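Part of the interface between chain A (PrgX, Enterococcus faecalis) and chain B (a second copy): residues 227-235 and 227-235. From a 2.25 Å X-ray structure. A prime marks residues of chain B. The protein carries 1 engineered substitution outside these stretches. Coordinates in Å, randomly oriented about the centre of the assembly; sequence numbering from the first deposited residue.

Chain A (227-235) SINGYYDLE
Chain B (227-235) SINGYYDLE

Two glycines meet at the centre of this contact: Gly230 CA lies 3.9 Å from Gly230′ CA, so close that neither position has room for a side chain. An ideal CB on Gly230 would point toward the partner and sit 2.4 Å from Tyr231′ N and 2.7 Å from Gly230′ C; one on Gly230′ would sit 2.5 Å from Tyr231 N and 2.7 Å from Gly230 C. The glycines set the register, and the other contacts repeat in near-symmetric form; the two stretches bury 431 Å², both sides summed.

In each chain residues 227-229 are extended (phi/psi -114/88, -70/136 and -82/118 in chain A, within a few degrees of these in chain B), and a helix begins at residue 230 and continues beyond 235, with phi from -51° to -80° and psi from -30° to -46°. The helix axes approach to 8.7 Å, their N-to-C directions 78° apart. Asn229 (chi1 t, chi2 -60°) caps its helix, OD1 accepting from Tyr232 N at 2.8 Å; Asn229′ OD1 accepts from Tyr232′ N at the same distance. Behind the caps the first helical turn closes through Asp233 N to Asn229 O (2.9 Å) and Leu234 N to Gly230 O (3.1 Å), matched in chain B by Asp233′ N to Asn229′ O (2.8 Å) and Leu234′ N to Gly230′ O (3.0 Å).

Tyr231 and Tyr231′ leave their backbones sideways, both with chi1 m and chi2 near -60°, and their ends reach the other chain. Gly230′ CA stands over one face of the Tyr231 ring, 3.7 Å from its centroid and 9° off the normal; Gly230 CA lies 3.6 Å from the Tyr231′ centroid, 10° off. Both are CH-pi contacts.

Each tyrosine hydroxyl then donates to an aspartate near its ring plane. Tyr231 OH to Asp233′ OD2 is very short, 2.4 Å; Tyr231′ OH to Asp233 OD2 is 2.7 Å. Both aspartates point toward the partner with chi1 t, but chi2 is 26° in Asp233 and -19° in Asp233′, so the two carboxylates are turned differently, 45° apart in chi2. Ile228 and Ile228′ (chi1 m, chi2 m) pack against the same ring ends, with Ile228 CG2 3.4 Å from Tyr231′ OH and Ile228′ CG2 3.3 Å from Tyr231 OH.

One turn along the helices, Leu234 and Leu234′ (chi1 t, chi2 p) point toward each other's chain, and Leu234 CD2 meets Leu234′ CD2 at 4.3 Å, a looser apolar contact.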

ATOM      1  N   SER A 227       7.991  14.136 -29.050  1.00 36.51           N
ATOM      2  CA  SER A 227       6.921  13.235 -28.641  1.00 34.65           C
ATOM      3  C   SER A 227       7.490  12.133 -27.764  1.00 32.86           C
ATOM      4  O   SER A 227       7.873  11.071 -28.255  1.00 34.66           O
ATOM      5  CB  SER A 227       6.246  12.599 -29.855  1.00 46.88           C
ATOM      6  OG  SER A 227       5.347  13.502 -30.467  1.00 52.19           O
ATOM      7  N   ILE A 228       7.555  12.388 -26.463  1.00 30.56           N
ATOM      8  CA  ILE A 228       8.075  11.392 -25.537  1.00 26.88           C
ATOM      9  C   ILE A 228       7.075  10.233 -25.450  1.00 26.03           C
ATOM     10  O   ILE A 228       5.868  10.449 -25.361  1.00 28.21           O
ATOM     11  CB  ILE A 228       8.277  11.996 -24.114  1.00 20.05           C
ATOM     12  CG1 ILE A 228       9.200  13.221 -24.182  1.00 17.47           C
ATOM     13  CG2 ILE A 228       8.851  10.939 -23.179  1.00 18.90           C
ATOM     14  CD1 ILE A 228      10.644  12.885 -24.618  1.00 19.31           C
ATOM     15  N   ASN A 229       7.584   9.008 -25.481  1.00 17.46           N
ATOM     16  CA  ASN A 229       6.749   7.820 -25.393  1.00 18.46           C
ATOM     17  C   ASN A 229       6.432   7.576 -23.928  1.00 21.10           C
ATOM     18  O   ASN A 229       7.334   7.336 -23.120  1.00 22.76           O
ATOM     19  CB  ASN A 229       7.496   6.619 -25.975  1.00 20.16           C
ATOM     20  CG  ASN A 229       6.723   5.315 -25.842  1.00 23.56           C
ATOM     21  OD1 ASN A 229       6.404   4.872 -24.738  1.00 36.04           O
ATOM     22  ND2 ASN A 229       6.430   4.693 -26.973  1.00 30.94           N
ATOM     23  N   GLY A 230       5.144   7.641 -23.596  1.00 20.74           N
ATOM     24  CA  GLY A 230       4.704   7.441 -22.229  1.00 19.50           C
ATOM     25  C   GLY A 230       5.164   6.142 -21.588  1.00 21.67           C
ATOM     26  O   GLY A 230       5.537   6.124 -20.413  1.00 21.82           O
ATOM     27  N   TYR A 231       5.126   5.049 -22.342  1.00 26.20           N
ATOM     28  CA  TYR A 231       5.552   3.761 -21.811  1.00 25.74           C
ATOM     29  C   TYR A 231       7.041   3.792 -21.472  1.00 26.35           C
ATOM     30  O   TYR A 231       7.468   3.257 -20.451  1.00 29.09           O
ATOM     31  CB  TYR A 231       5.275   2.644 -22.825  1.00 21.29           C
ATOM     32  CG  TYR A 231       3.812   2.455 -23.160  1.00 26.57           C
ATOM     33  CD1 TYR A 231       2.870   2.174 -22.165  1.00 19.85           C
ATOM     34  CD2 TYR A 231       3.370   2.524 -24.477  1.00 25.34           C
ATOM     35  CE1 TYR A 231       1.531   1.960 -22.483  1.00 17.67           C
ATOM     36  CE2 TYR A 231       2.034   2.316 -24.800  1.00 18.76           C
ATOM     37  CZ  TYR A 231       1.124   2.035 -23.804  1.00 19.57           C
ATOM     38  OH  TYR A 231      -0.191   1.831 -24.147  1.00 25.62           O
ATOM     39  N   TYR A 232       7.825   4.412 -22.347  1.00 23.88           N
ATOM     40  CA  TYR A 232       9.262   4.531 -22.152  1.00 26.76           C
ATOM     41  C   TYR A 232       9.567   5.432 -20.958  1.00 28.96           C
ATOM     42  O   TYR A 232      10.487   5.170 -20.188  1.00 29.38           O
ATOM     43  CB  TYR A 232       9.917   5.124 -23.409  1.00 18.56           C
ATOM     44  CG  TYR A 232      10.066   4.174 -24.585  1.00 20.29           C
ATOM     45  CD1 TYR A 232      10.598   4.621 -25.791  1.00 19.54           C
ATOM     46  CD2 TYR A 232       9.707   2.829 -24.487  1.00 12.87           C
ATOM     47  CE1 TYR A 232      10.778   3.754 -26.875  1.00 18.12           C
ATOM     48  CE2 TYR A 232       9.885   1.948 -25.577  1.00 10.89           C
ATOM     49  CZ  TYR A 232      10.421   2.425 -26.758  1.00 19.98           C
ATOM     50  OH  TYR A 232      10.615   1.583 -27.823  1.00 26.10           O
ATOM     51  N   ASP A 233       8.794   6.503 -20.814  1.00 28.95           N
ATOM     52  CA  ASP A 233       8.992   7.442 -19.720  1.00 30.29           C
ATOM     53  C   ASP A 233       8.739   6.753 -18.382  1.00 31.92           C
ATOM     54  O   ASP A 233       9.335   7.093 -17.360  1.00 31.65           O
ATOM     55  CB  ASP A 233       8.041   8.632 -19.896  1.00 28.17           C
ATOM     56  CG  ASP A 233       8.319   9.755 -18.921  1.00 26.86           C
ATOM     57  OD1 ASP A 233       9.476   9.876 -18.466  1.00 24.58           O
ATOM     58  OD2 ASP A 233       7.388  10.530 -18.623  1.00 31.30           O
ATOM     59  N   LEU A 234       7.859   5.763 -18.410  1.00 29.97           N
ATOM     60  CA  LEU A 234       7.490   5.015 -17.222  1.00 30.89           C
ATOM     61  C   LEU A 234       8.562   3.970 -16.908  1.00 28.77           C
ATOM     62  O   LEU A 234       8.996   3.828 -15.765  1.00 29.16           O
ATOM     63  CB  LEU A 234       6.143   4.335 -17.476  1.00 42.67           C
ATOM     64  CG  LEU A 234       5.203   3.986 -16.330  1.00 51.91           C
ATOM     65  CD1 LEU A 234       4.963   5.212 -15.468  1.00 52.15           C
ATOM     66  CD2 LEU A 234       3.885   3.474 -16.922  1.00 44.14           C
ATOM     67  N   GLU A 235       8.988   3.247 -17.936  1.00 28.63           N
ATOM     68  CA  GLU A 235       9.991   2.206 -17.777  1.00 30.01           C
ATOM     69  C   GLU A 235      11.362   2.778 -17.427  1.00 31.68           C
ATOM     70  O   GLU A 235      12.044   2.274 -16.532  1.00 31.71           O
ATOM     71  CB  GLU A 235      10.077   1.373 -19.054  1.00 31.30           C
ATOM     72  CG  GLU A 235      11.142   0.296 -19.034  1.00 31.24           C
ATOM     73  CD  GLU A 235      10.949  -0.693 -20.158  1.00 34.82           C
ATOM     74  OE1 GLU A 235      10.206  -0.355 -21.106  1.00 35.61           O
ATOM     75  OE2 GLU A 235      11.537  -1.798 -20.100  1.00 39.47           O
TER
ATOM     76  N   SER B 227      -0.332   3.193 -32.745  1.00 34.92           N
ATOM     77  CA  SER B 227       0.625   3.726 -31.785  1.00 34.39           C
ATOM     78  C   SER B 227      -0.143   4.303 -30.612  1.00 30.40           C
ATOM     79  O   SER B 227      -0.509   5.471 -30.622  1.00 31.14           O
ATOM     80  CB  SER B 227       1.487   4.828 -32.404  1.00 31.63           C
ATOM     81  OG  SER B 227       2.386   4.299 -33.361  1.00 38.82           O
ATOM     82  N   ILE B 228      -0.387   3.484 -29.600  1.00 21.69           N
ATOM     83  CA  ILE B 228      -1.109   3.943 -28.427  1.00 21.58           C
ATOM     84  C   ILE B 228      -0.210   4.866 -27.615  1.00 22.51           C
ATOM     85  O   ILE B 228       0.978   4.589 -27.433  1.00 25.54           O
ATOM     86  CB  ILE B 228      -1.542   2.756 -27.536  1.00 17.28           C
ATOM     87  CG1 ILE B 228      -2.404   1.776 -28.342  1.00 16.74           C
ATOM     88  CG2 ILE B 228      -2.289   3.269 -26.312  1.00 17.68           C
ATOM     89  CD1 ILE B 228      -3.776   2.337 -28.747  1.00 17.75           C
ATOM     90  N   ASN B 229      -0.792   5.961 -27.134  1.00 20.42           N
ATOM     91  CA  ASN B 229      -0.090   6.947 -26.325  1.00 19.40           C
ATOM     92  C   ASN B 229      -0.096   6.507 -24.863  1.00 20.56           C
ATOM     93  O   ASN B 229      -1.145   6.495 -24.200  1.00 20.82           O
ATOM     94  CB  ASN B 229      -0.771   8.316 -26.470  1.00 20.27           C
ATOM     95  CG  ASN B 229      -0.198   9.355 -25.533  1.00 22.97           C
ATOM     96  OD1 ASN B 229      -0.166   9.157 -24.317  1.00 28.58           O
ATOM     97  ND2 ASN B 229       0.250  10.474 -26.090  1.00 27.25           N
ATOM     98  N   GLY B 230       1.093   6.164 -24.368  1.00 23.90           N
ATOM     99  CA  GLY B 230       1.259   5.689 -23.006  1.00 23.50           C
ATOM    100  C   GLY B 230       0.645   6.542 -21.925  1.00 24.42           C
ATOM    101  O   GLY B 230       0.081   6.022 -20.962  1.00 23.82           O
ATOM    102  N   TYR B 231       0.759   7.855 -22.061  1.00 23.24           N
ATOM    103  CA  TYR B 231       0.190   8.756 -21.069  1.00 22.17           C
ATOM    104  C   TYR B 231      -1.337   8.644 -21.064  1.00 23.36           C
ATOM    105  O   TYR B 231      -1.966   8.614 -20.002  1.00 26.55           O
ATOM    106  CB  TYR B 231       0.621  10.194 -21.367  1.00 31.42           C
ATOM    107  CG  TYR B 231       2.113  10.404 -21.273  1.00 33.72           C
ATOM    108  CD1 TYR B 231       2.801  10.152 -20.081  1.00 30.38           C
ATOM    109  CD2 TYR B 231       2.837  10.880 -22.363  1.00 32.89           C
ATOM    110  CE1 TYR B 231       4.179  10.374 -19.977  1.00 31.01           C
ATOM    111  CE2 TYR B 231       4.215  11.109 -22.274  1.00 29.67           C
ATOM    112  CZ  TYR B 231       4.879  10.856 -21.081  1.00 30.05           C
ATOM    113  OH  TYR B 231       6.233  11.107 -20.989  1.00 31.72           O
ATOM    114  N   TYR B 232      -1.928   8.581 -22.254  1.00 23.64           N
ATOM    115  CA  TYR B 232      -3.371   8.451 -22.384  1.00 22.26           C
ATOM    116  C   TYR B 232      -3.788   7.099 -21.822  1.00 23.50           C
ATOM    117  O   TYR B 232      -4.810   6.982 -21.142  1.00 24.30           O
ATOM    118  CB  TYR B 232      -3.786   8.528 -23.852  1.00 19.11           C
ATOM    119  CG  TYR B 232      -3.761   9.907 -24.479  1.00 21.10           C
ATOM    120  CD1 TYR B 232      -4.057  10.072 -25.831  1.00 18.07           C
ATOM    121  CD2 TYR B 232      -3.478  11.047 -23.727  1.00 24.53           C
ATOM    122  CE1 TYR B 232      -4.078  11.331 -26.423  1.00 16.52           C
ATOM    123  CE2 TYR B 232      -3.497  12.319 -24.313  1.00 19.35           C
ATOM    124  CZ  TYR B 232      -3.802  12.445 -25.661  1.00 20.19           C
ATOM    125  OH  TYR B 232      -3.874  13.680 -26.251  1.00 18.32           O
ATOM    126  N   ASP B 233      -2.990   6.078 -22.114  1.00 18.84           N
ATOM    127  CA  ASP B 233      -3.280   4.729 -21.645  1.00 20.03           C
ATOM    128  C   ASP B 233      -3.373   4.726 -20.123  1.00 21.15           C
ATOM    129  O   ASP B 233      -4.260   4.101 -19.529  1.00 20.73           O
ATOM    130  CB  ASP B 233      -2.183   3.758 -22.095  1.00 24.97           C
ATOM    131  CG  ASP B 233      -2.615   2.312 -21.993  1.00 26.51           C
ATOM    132  OD1 ASP B 233      -3.588   2.042 -21.268  1.00 19.76           O
ATOM    133  OD2 ASP B 233      -1.986   1.441 -22.623  1.00 30.25           O
ATOM    134  N   LEU B 234      -2.459   5.446 -19.492  1.00 26.62           N
ATOM    135  CA  LEU B 234      -2.423   5.516 -18.044  1.00 28.42           C
ATOM    136  C   LEU B 234      -3.568   6.376 -17.502  1.00 28.47           C
ATOM    137  O   LEU B 234      -4.180   6.043 -16.486  1.00 31.49           O
ATOM    138  CB  LEU B 234      -1.064   6.070 -17.603  1.00 29.81           C
ATOM    139  CG  LEU B 234      -0.628   5.887 -16.150  1.00 36.90           C
ATOM    140  CD1 LEU B 234      -0.743   4.423 -15.744  1.00 35.63           C
ATOM    141  CD2 LEU B 234       0.805   6.380 -16.001  1.00 40.91           C
ATOM    142  N   GLU B 235      -3.865   7.475 -18.188  1.00 29.83           N
ATOM    143  CA  GLU B 235      -4.927   8.377 -17.754  1.00 28.84           C
ATOM    144  C   GLU B 235      -6.325   7.814 -18.018  1.00 29.08           C
ATOM    145  O   GLU B 235      -7.250   8.036 -17.234  1.00 29.62           O
ATOM    146  CB  GLU B 235      -4.774   9.732 -18.443  1.00 27.84           C
ATOM    147  CG  GLU B 235      -5.742  10.773 -17.919  1.00 32.37           C
ATOM    148  CD  GLU B 235      -5.575  12.125 -18.585  1.00 38.70           C
ATOM    149  OE1 GLU B 235      -4.546  12.342 -19.270  1.00 38.23           O
ATOM    150  OE2 GLU B 235      -6.475  12.972 -18.406  1.00 43.19           O
TER